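Pseudoalteromonas arctica PAMC 21717 (Pseudoalteromonas arctica, PDB 5YL7) probably hydrolyses peptide bonds as a cold-active, calcium-binding serine protease of the subtilase family. Local coordinates at residues P6-Y14 against N253-T261; A222-Y233 against S277-P285. All coordinates share one frame; numbering follows the deposited sequence.

Contact 1 (P6-Y14 against N253-T261); sequences PRFDDQWHY and NDSEGVLST
V258 lays CG1 over one face of the H13 imidazole, a CH-pi contact 3.8 Å from the ring centroid, while the carbonyl carbon of Q11 lies against the opposite face. The guanidinium of R7 has L259 CD2 over one face, 3.6 Å from NH2, and holds D10 in its plane at the edge, where NE donates to the anti lone pair of D10 OD2 in a 2.7 Å salt bridge. H13 CB lies over one face of the W12 indole, offset toward the rim; at the edge NE1 donates to G257 O over 2.9 Å, bent at 139°, the acceptor tilted 25° from the ring plane, and water 1, in that plane, joins D10 O to S255 O. H13 CG sits between the backbone N and the carbonyl carbon (chi1 42°), which turns NE2 toward the strand; there NE2 accepts a hydrogen bond from L259 N (3.1 Å), whose N-H approaches from well outside the imidazole plane. H13 ND1 is bonded to H286. Q11 NE2 donates a hydrogen bond to L259 O (3.0 Å) from above the carbonyl plane; OE1 is held by A119 N. Strand 258-263 pairs antiparallel with strand 272-277, whose Y276 touches D10 and L259, and P245 of strand 242-245 packs on W12 and H13. Segment 6-14 lies along strand 258-263, joined by these side-chain-to-backbone bonds and not by strand pairing.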
# COMPACT_ATOMS: atom_id res chain seq x y z
N PRO A 6 -2.02 -9.06 -19.92
CA PRO A 6 -1.10 -10.11 -20.32
C PRO A 6 -0.14 -10.51 -19.24
O PRO A 6 0.41 -11.61 -19.28
CB PRO A 6 -0.38 -9.51 -21.52
CG PRO A 6 -0.62 -7.99 -21.34
CD PRO A 6 -1.96 -7.85 -20.79
N ARG A 7 0.16 -9.65 -18.26
CA ARG A 7 0.99 -10.04 -17.14
C ARG A 7 0.24 -10.62 -15.95
O ARG A 7 0.88 -10.93 -14.93
CB ARG A 7 1.87 -8.86 -16.70
CG ARG A 7 2.75 -8.32 -17.78
CD ARG A 7 3.75 -9.26 -18.26
NE ARG A 7 4.76 -9.58 -17.30
CZ ARG A 7 5.83 -8.91 -17.02
NH1 ARG A 7 6.11 -7.73 -17.56
NH2 ARG A 7 6.69 -9.40 -16.10
N PHE A 8 -1.06 -10.77 -15.99
CA PHE A 8 -1.82 -11.36 -14.88
C PHE A 8 -1.27 -12.65 -14.46
O PHE A 8 -1.15 -12.92 -13.26
CB PHE A 8 -3.29 -11.48 -15.24
CG PHE A 8 -4.10 -12.10 -14.15
CD1 PHE A 8 -4.48 -11.42 -13.01
CD2 PHE A 8 -4.44 -13.44 -14.27
CE1 PHE A 8 -5.19 -12.10 -12.03
CE2 PHE A 8 -5.14 -14.08 -13.32
CZ PHE A 8 -5.52 -13.43 -12.21
N ASP A 9 -0.89 -13.54 -15.38
CA ASP A 9 -0.41 -14.82 -14.96
C ASP A 9 0.88 -14.76 -14.14
O ASP A 9 1.15 -15.64 -13.31
CB ASP A 9 -0.16 -15.79 -16.18
CG ASP A 9 -1.46 -16.34 -16.75
OD1 ASP A 9 -2.59 -16.17 -16.20
OD2 ASP A 9 -1.30 -16.89 -17.86
N ASP A 10 1.69 -13.72 -14.35
CA ASP A 10 2.88 -13.49 -13.56
C ASP A 10 2.54 -12.98 -12.12
O ASP A 10 3.39 -13.07 -11.24
CB ASP A 10 3.84 -12.47 -14.25
CG ASP A 10 4.50 -12.98 -15.54
OD1 ASP A 10 4.71 -14.21 -15.56
OD2 ASP A 10 4.72 -12.17 -16.44
N GLN A 11 1.32 -12.49 -11.95
CA GLN A 11 0.90 -11.96 -10.65
C GLN A 11 0.30 -13.09 -9.82
O GLN A 11 -0.83 -13.14 -9.44
CB GLN A 11 -0.12 -10.81 -10.87
CG GLN A 11 0.55 -9.62 -11.55
CD GLN A 11 -0.35 -8.45 -11.70
OE1 GLN A 11 -1.35 -8.47 -12.45
NE2 GLN A 11 -0.06 -7.38 -10.94
N TRP A 12 1.24 -14.01 -9.44
CA TRP A 12 0.88 -15.20 -8.66
C TRP A 12 0.12 -14.86 -7.38
O TRP A 12 -0.70 -15.61 -6.86
CB TRP A 12 2.15 -16.01 -8.30
CG TRP A 12 3.21 -15.22 -7.59
CD1 TRP A 12 4.26 -14.58 -8.08
CD2 TRP A 12 3.24 -14.98 -6.15
NE1 TRP A 12 4.93 -13.91 -7.11
CE2 TRP A 12 4.31 -14.13 -5.91
CE3 TRP A 12 2.46 -15.38 -5.06
CZ2 TRP A 12 4.63 -13.64 -4.61
CZ3 TRP A 12 2.78 -14.89 -3.79
CH2 TRP A 12 3.85 -14.06 -3.59
N HIS A 13 0.51 -13.68 -6.86
CA HIS A 13 0.01 -13.16 -5.62
C HIS A 13 -1.48 -12.84 -5.62
O HIS A 13 -2.10 -12.65 -4.60
CB HIS A 13 0.87 -11.99 -5.16
CG HIS A 13 1.27 -11.07 -6.25
ND1 HIS A 13 0.51 -9.94 -6.56
CD2 HIS A 13 2.30 -11.12 -7.17
CE1 HIS A 13 1.10 -9.40 -7.65
NE2 HIS A 13 2.18 -10.05 -8.04
N TYR A 14 -2.12 -12.79 -6.79
CA TYR A 14 -3.53 -12.62 -6.93
C TYR A 14 -4.35 -13.88 -6.96
O TYR A 14 -5.53 -13.82 -6.66
CB TYR A 14 -3.87 -11.81 -8.19
CG TYR A 14 -3.37 -10.35 -8.23
CD1 TYR A 14 -2.93 -9.69 -7.09
CD2 TYR A 14 -3.38 -9.69 -9.44
CE1 TYR A 14 -2.53 -8.37 -7.19
CE2 TYR A 14 -3.00 -8.39 -9.52
CZ TYR A 14 -2.59 -7.71 -8.40
OH TYR A 14 -2.18 -6.36 -8.46
N ASN A 253 14.62 -7.87 -9.00
CA ASN A 253 13.57 -8.12 -9.99
C ASN A 253 13.24 -9.58 -10.20
O ASN A 253 12.63 -9.97 -11.17
CB ASN A 253 13.92 -7.47 -11.39
CG ASN A 253 12.69 -7.15 -12.17
OD1 ASN A 253 11.71 -6.66 -11.62
ND2 ASN A 253 12.72 -7.34 -13.47
N ASP A 254 13.56 -10.44 -9.20
CA ASP A 254 13.17 -11.84 -9.22
C ASP A 254 11.65 -11.98 -9.33
O ASP A 254 10.91 -11.36 -8.52
CB ASP A 254 13.70 -12.43 -7.87
CG ASP A 254 13.35 -13.88 -7.57
OD1 ASP A 254 12.68 -14.55 -8.33
OD2 ASP A 254 13.85 -14.26 -6.45
N SER A 255 11.12 -12.85 -10.21
CA SER A 255 9.75 -13.06 -10.42
C SER A 255 9.00 -13.72 -9.28
O SER A 255 7.77 -13.85 -9.31
CB SER A 255 9.46 -13.70 -11.75
OG SER A 255 10.06 -15.01 -11.74
N GLU A 256 9.76 -14.17 -8.27
CA GLU A 256 9.14 -14.57 -7.00
C GLU A 256 8.55 -13.37 -6.24
O GLU A 256 7.78 -13.54 -5.27
CB GLU A 256 10.13 -15.28 -6.08
CG GLU A 256 10.62 -16.64 -6.59
CD GLU A 256 9.55 -17.61 -6.67
OE1 GLU A 256 9.14 -18.13 -5.57
OE2 GLU A 256 8.91 -17.84 -7.67
N GLY A 257 8.87 -12.13 -6.64
CA GLY A 257 8.29 -10.92 -6.03
C GLY A 257 6.89 -10.63 -6.49
O GLY A 257 6.27 -11.39 -7.23
N VAL A 258 6.48 -9.44 -6.11
CA VAL A 258 5.15 -8.90 -6.44
C VAL A 258 5.30 -7.97 -7.64
O VAL A 258 6.11 -7.03 -7.61
CB VAL A 258 4.50 -8.20 -5.23
CG1 VAL A 258 3.32 -7.38 -5.65
CG2 VAL A 258 4.19 -9.17 -4.15
N LEU A 259 4.59 -8.29 -8.72
CA LEU A 259 4.71 -7.53 -9.97
C LEU A 259 3.66 -6.40 -10.01
O LEU A 259 2.50 -6.58 -9.66
CB LEU A 259 4.40 -8.44 -11.15
CG LEU A 259 4.57 -7.87 -12.54
CD1 LEU A 259 5.97 -7.46 -12.86
CD2 LEU A 259 4.11 -8.83 -13.62
N SER A 260 4.18 -5.20 -10.36
CA SER A 260 3.30 -4.04 -10.46
C SER A 260 3.87 -3.06 -11.46
O SER A 260 4.93 -3.24 -12.05
CB SER A 260 3.03 -3.45 -9.10
OG SER A 260 1.94 -2.58 -9.14
N THR A 261 3.12 -1.95 -11.61
CA THR A 261 3.58 -0.77 -12.36
C THR A 261 4.80 -0.20 -11.82
O THR A 261 4.98 -0.13 -10.56
CB THR A 261 2.44 0.27 -12.41
OG1 THR A 261 1.84 0.40 -11.10
CG2 THR A 261 1.32 -0.18 -13.33
O HOH W 1 5.88 -14.39 -11.25
O HOH W 2 -0.17 -4.35 -10.12
O HOH W 3 0.60 -6.09 -7.61

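Contact 2 (A222-Y233 against S277-P285)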
# COMPACT_ATOMS: atom_id res chain seq x y z
N ALA A 222 1.52 -8.39 7.89
CA ALA A 222 2.76 -9.19 7.66
C ALA A 222 2.75 -9.69 6.23
O ALA A 222 1.74 -9.78 5.54
CB ALA A 222 2.83 -10.33 8.65
N SER A 223 3.94 -10.09 5.75
CA SER A 223 4.13 -10.55 4.40
C SER A 223 4.37 -12.04 4.29
O SER A 223 5.24 -12.55 5.07
CB SER A 223 5.31 -9.87 3.78
OG SER A 223 5.60 -10.42 2.50
N VAL A 224 3.69 -12.74 3.42
CA VAL A 224 4.02 -14.10 2.99
C VAL A 224 4.68 -14.07 1.66
O VAL A 224 4.46 -13.21 0.79
CB VAL A 224 2.87 -15.08 3.02
CG1 VAL A 224 2.33 -15.25 4.44
CG2 VAL A 224 1.76 -14.68 2.07
N GLY A 225 5.49 -15.10 1.40
CA GLY A 225 6.01 -15.38 0.05
C GLY A 225 5.09 -16.24 -0.72
O GLY A 225 4.02 -16.66 -0.30
N ARG A 226 5.57 -16.67 -1.90
CA ARG A 226 4.86 -17.53 -2.80
C ARG A 226 4.57 -18.91 -2.22
O ARG A 226 3.65 -19.56 -2.68
CB ARG A 226 5.62 -17.56 -4.15
CG ARG A 226 4.86 -18.25 -5.26
CD ARG A 226 5.57 -17.97 -6.58
NE ARG A 226 4.82 -18.44 -7.73
CZ ARG A 226 5.23 -18.15 -8.98
NH1 ARG A 226 6.36 -17.51 -9.19
NH2 ARG A 226 4.40 -18.41 -9.95
N ASN A 227 5.31 -19.32 -1.21
CA ASN A 227 5.01 -20.54 -0.51
C ASN A 227 3.85 -20.43 0.48
O ASN A 227 3.43 -21.42 1.04
CB ASN A 227 6.25 -21.11 0.26
CG ASN A 227 6.74 -20.18 1.36
OD1 ASN A 227 6.36 -18.99 1.41
ND2 ASN A 227 7.46 -20.71 2.32
N GLY A 228 3.34 -19.21 0.73
CA GLY A 228 2.33 -19.05 1.76
C GLY A 228 2.85 -19.10 3.20
O GLY A 228 2.00 -19.19 4.10
N GLY A 229 4.12 -19.01 3.37
CA GLY A 229 4.72 -18.87 4.68
C GLY A 229 5.33 -17.51 4.84
O GLY A 229 5.49 -16.76 3.88
N ARG A 230 5.80 -17.22 6.07
CA ARG A 230 6.31 -15.88 6.32
C ARG A 230 7.43 -15.52 5.42
O ARG A 230 8.42 -16.27 5.25
CB ARG A 230 6.80 -15.75 7.81
CG ARG A 230 7.07 -14.31 8.18
CD ARG A 230 7.30 -14.15 9.66
NE ARG A 230 8.44 -14.90 10.17
CZ ARG A 230 9.70 -14.55 10.15
NH1 ARG A 230 10.13 -13.42 9.69
NH2 ARG A 230 10.61 -15.41 10.72
N ALA A 231 7.41 -14.38 4.76
CA ALA A 231 8.56 -13.92 4.00
C ALA A 231 9.69 -13.67 4.93
O ALA A 231 9.51 -13.17 6.03
CB ALA A 231 8.18 -12.63 3.23
N TYR A 232 10.92 -14.03 4.51
CA TYR A 232 12.05 -14.05 5.45
C TYR A 232 12.25 -12.76 6.17
O TYR A 232 12.72 -12.76 7.34
CB TYR A 232 13.34 -14.45 4.72
CG TYR A 232 13.73 -13.59 3.56
CD1 TYR A 232 14.52 -12.47 3.70
CD2 TYR A 232 13.30 -13.89 2.24
CE1 TYR A 232 14.92 -11.72 2.63
CE2 TYR A 232 13.69 -13.18 1.17
CZ TYR A 232 14.51 -12.08 1.34
OH TYR A 232 14.98 -11.30 0.26
N TYR A 233 11.99 -11.61 5.59
CA TYR A 233 12.22 -10.31 6.16
C TYR A 233 11.03 -9.81 7.03
O TYR A 233 11.19 -8.77 7.64
CB TYR A 233 12.49 -9.27 5.05
CG TYR A 233 11.36 -9.24 4.04
CD1 TYR A 233 10.15 -8.63 4.36
CD2 TYR A 233 11.41 -9.90 2.81
CE1 TYR A 233 9.06 -8.72 3.51
CE2 TYR A 233 10.36 -9.98 1.97
CZ TYR A 233 9.15 -9.45 2.32
OH TYR A 233 8.04 -9.51 1.50
N SER A 277 8.89 -6.45 -6.97
CA SER A 277 9.45 -5.90 -5.75
C SER A 277 9.03 -6.79 -4.60
O SER A 277 8.20 -7.67 -4.75
CB SER A 277 8.98 -4.49 -5.51
OG SER A 277 9.62 -3.56 -6.43
N GLN A 278 9.55 -6.55 -3.44
CA GLN A 278 9.16 -7.30 -2.23
C GLN A 278 9.10 -6.42 -1.00
O GLN A 278 9.80 -5.42 -0.93
CB GLN A 278 10.09 -8.45 -1.93
CG GLN A 278 11.48 -8.09 -1.54
CD GLN A 278 12.35 -9.22 -1.05
OE1 GLN A 278 11.94 -10.35 -0.99
NE2 GLN A 278 13.54 -8.88 -0.65
N GLY A 279 8.27 -6.87 -0.04
CA GLY A 279 8.24 -6.22 1.26
C GLY A 279 6.90 -6.32 1.82
O GLY A 279 5.87 -6.60 1.20
N THR A 280 6.82 -5.99 3.14
CA THR A 280 5.51 -5.70 3.75
C THR A 280 4.85 -4.51 3.01
O THR A 280 3.60 -4.47 3.00
CB THR A 280 5.55 -5.49 5.24
OG1 THR A 280 6.40 -4.42 5.55
CG2 THR A 280 5.92 -6.75 5.99
N SER A 281 5.60 -3.69 2.32
CA SER A 281 5.05 -2.62 1.51
C SER A 281 4.21 -3.13 0.34
O SER A 281 3.41 -2.38 -0.15
CB SER A 281 6.18 -1.83 0.85
OG SER A 281 6.79 -0.90 1.70
N MET A 282 4.48 -4.35 -0.13
CA MET A 282 3.77 -4.98 -1.23
C MET A 282 2.60 -5.75 -0.70
O MET A 282 1.58 -5.90 -1.38
CB MET A 282 4.68 -5.87 -2.05
CG MET A 282 5.63 -5.19 -3.08
SD MET A 282 6.89 -4.11 -2.38
CE MET A 282 6.17 -2.52 -2.73
N ALA A 283 2.71 -6.27 0.53
CA ALA A 283 1.58 -6.98 1.17
C ALA A 283 0.46 -6.03 1.54
O ALA A 283 -0.72 -6.31 1.30
CB ALA A 283 2.13 -7.72 2.40
N ALA A 284 0.79 -4.90 2.14
CA ALA A 284 -0.23 -3.91 2.55
C ALA A 284 -1.21 -3.51 1.46
O ALA A 284 -2.41 -3.56 1.75
CB ALA A 284 0.44 -2.70 3.22
N PRO A 285 -0.77 -3.19 0.27
CA PRO A 285 -1.79 -2.72 -0.77
C PRO A 285 -2.66 -3.86 -1.21
O PRO A 285 -3.77 -3.58 -1.70
CB PRO A 285 -0.93 -2.13 -1.86
CG PRO A 285 0.43 -2.77 -1.64
CD PRO A 285 0.59 -2.80 -0.19
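Strand 222-224 passes the start of helix 280-285 almost at a right angle (96°), the axes 7.0 Å apart at their closest, with S223 and T280 nearest in register. In this crossing the small side chains let the backbones come near: A283 CB rests against A222 O at 3.8 Å, and T280 CG2 meets S223 CB at 3.9 Å. T280 OG1 turns to N202 and G201 N, leaving the methyl to face the strand. Beyond the strand the chain folds back, and Y233 lays its ring obliquely along the G279 backbone, CZ 3.5 Å from G279 CA. Y233 OH lies 2.8 Å from S223 OG and is hydrogen-bonded to G247 O. Q278 has CG between its own N and carbonyl carbon (chi1 66°), and the chain, extended beyond CG, carries the amide in between Y232 OH and the Y233 ring. NE2 donates to Y232 OH in the amide plane at 3.0 Å, with an angle of 163°, and OE1, 3.4 Å from Y233 CE2, accepts from Q249 N; Y232 OH is bonded to Q249 O as well. Replacing Y233 with an alanine would probably open a gap beside G279 and leave G247 O without its hydroxyl partner. G279 is the N-cap residue, its O accepting from M282 N and A283 N. S281 follows within the helix, and with H100 and D41 it has the geometry of the Ser-His-Asp triad, consistent with the subtilisin arrangement of a nucleophile at a helix start beside the parallel sheet.

Contacts 1 and 2 lie with their centres about 13 Å apart and interleave along the chain: 6-14, then 222-233, 253-261 and 277-285. Strand 258-263 of contact 1 and strand 272-277, which leads into helix 280-297 of contact 2, form one antiparallel hairpin, with V258 N 2.8 Å from S277 O. Segment 222-233 is joined to both halves of contact 1, by the salt bridge between E256 OE2 and R226 NH1 and by packing of the W12 ring on the backbone of R226 and G225. Residues far apart in sequence, from the N-terminal segment to the helix carrying the probable nucleophile S281, thus meet beside strands 219-224 and 242-245, at one end of the parallel sheet.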